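Local atomic coordinates of epimerase (Methylomonas sp. DH-1, PDB entry 7CJ7), a protein that catalyses the manganese-dependent epimerization of ketoses at C3, acting most strongly on L-ribulose and also on D-ribulose, D-allulose and D-fructose. Residues A[131-134]-A[135-139]. Residues are numbered along the deposited sequence; the frame is centred on the assembly and turned at random.
Sequences SVAA and MQRLA
Arg137 folds back over the preceding turn of its helix, laying one guanidinium face on Ala134, whose CA sits 3.5 Å off that plane, nearer the margin than the centre. The bend that brings it there is at chi3 (-62°); Arg137 NH1 then lies in van der Waals contact with Ala133 CB, 3.6 Å away, while NH2 is held by a salt bridge to Asp90. Met135 bends back on the buried side: its CG lies beside the backbone N (chi1 -68°), 3.4 Å from Ser131 O, and turns at chi2 and chi3 bring CE against the Ala134 carbonyl, 3.6 Å from its C. Cutting this side chain back to an alanine is likely to open a gap beside Ala134 and take away what Leu93 and Leu151 pack against. Gln136, by contrast, runs extended beyond CG, its NE2 passing Val132 CG1 at 4.2 Å and hydrogen-bonding to Val175 O. Regular i to i+4 bonds underlie all three, for example Arg137 N to Ala133 O at 3.0 Å. The turn belongs to helix 125-143, in the beta-alpha-beta crossover between TIM-barrel strands 107-112 and 148-152; Met135 and Leu138 reach strand 148-152, helix 83-102 packs against Met135, Arg137 and Leu138, and helix 165-175 meets Ser131, Val132 and Met135.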
loop_
_atom_site.group_PDB
_atom_site.type_symbol
_atom_site.label_atom_id
_atom_site.label_comp_id
_atom_site.label_asym_id
_atom_site.label_seq_id
_atom_site.Cartn_x
_atom_site.Cartn_y
_atom_site.Cartn_z
ATOM N N SER A 131 1.348 18.741 13.589
ATOM C CA SER A 131 2.137 17.501 13.813
ATOM C C SER A 131 3.530 17.858 14.351
ATOM O O SER A 131 3.959 17.303 15.369
ATOM C CB SER A 131 2.241 16.722 12.543
ATOM O OG SER A 131 2.772 15.439 12.810
ATOM N N VAL A 132 4.215 18.793 13.700
ATOM C CA VAL A 132 5.566 19.258 14.135
ATOM C C VAL A 132 5.486 19.727 15.594
ATOM O O VAL A 132 6.344 19.315 16.417
ATOM C CB VAL A 132 6.095 20.372 13.217
ATOM C CG1 VAL A 132 7.351 21.016 13.784
ATOM C CG2 VAL A 132 6.372 19.837 11.822
ATOM N N ALA A 133 4.521 20.585 15.913
ATOM C CA ALA A 133 4.396 21.177 17.262
ATOM C C ALA A 133 4.149 20.053 18.273
ATOM O O ALA A 133 4.767 20.072 19.352
ATOM C CB ALA A 133 3.293 22.205 17.287
ATOM N N ALA A 134 3.265 19.112 17.933
ATOM C CA ALA A 134 2.921 17.970 18.812
ATOM C C ALA A 134 4.183 17.156 19.088
ATOM O O ALA A 134 4.358 16.681 20.228
ATOM C CB ALA A 134 1.848 17.115 18.186
ATOM N N MET A 135 5.040 16.971 18.079
ATOM C CA MET A 135 6.240 16.121 18.261
ATOM C C MET A 135 7.281 16.884 19.089
ATOM O O MET A 135 8.050 16.232 19.823
ATOM C CB MET A 135 6.816 15.652 16.925
ATOM C CG MET A 135 5.897 14.675 16.203
ATOM S SD MET A 135 5.462 13.194 17.166
ATOM C CE MET A 135 3.999 13.753 18.040
ATOM N N GLN A 136 7.294 18.215 19.020
ATOM C CA GLN A 136 8.139 19.020 19.928
ATOM C C GLN A 136 7.674 18.815 21.369
ATOM O O GLN A 136 8.537 18.593 22.230
ATOM C CB GLN A 136 8.117 20.489 19.535
ATOM C CG GLN A 136 8.788 20.731 18.198
ATOM C CD GLN A 136 8.622 22.150 17.725
ATOM O OE1 GLN A 136 7.634 22.812 18.033
ATOM N NE2 GLN A 136 9.589 22.620 16.956
ATOM N N ARG A 137 6.375 18.927 21.631
ATOM C CA ARG A 137 5.841 18.797 23.012
ATOM C C ARG A 137 6.135 17.379 23.529
ATOM O O ARG A 137 6.559 17.240 24.697
ATOM C CB ARG A 137 4.348 19.142 23.055
ATOM C CG ARG A 137 4.031 20.581 22.676
ATOM C CD ARG A 137 2.600 20.960 23.018
ATOM N NE ARG A 137 1.611 20.169 22.298
ATOM C CZ ARG A 137 1.169 20.440 21.076
ATOM N NH1 ARG A 137 1.641 21.473 20.411
ATOM N NH2 ARG A 137 0.262 19.666 20.507
ATOM N N LEU A 138 5.927 16.357 22.695
ATOM C CA LEU A 138 6.159 14.948 23.094
ATOM C C LEU A 138 7.655 14.736 23.341
ATOM O O LEU A 138 8.000 14.147 24.360
ATOM C CB LEU A 138 5.658 14.000 22.011
ATOM C CG LEU A 138 6.009 12.532 22.246
ATOM C CD1 LEU A 138 5.453 12.045 23.577
ATOM C CD2 LEU A 138 5.509 11.670 21.102
ATOM N N ALA A 139 8.519 15.175 22.427
ATOM C CA ALA A 139 9.984 15.027 22.591
ATOM C C ALA A 139 10.407 15.612 23.947
ATOM O O ALA A 139 11.224 14.988 24.650
ATOM C CB ALA A 139 10.712 15.671 21.441
#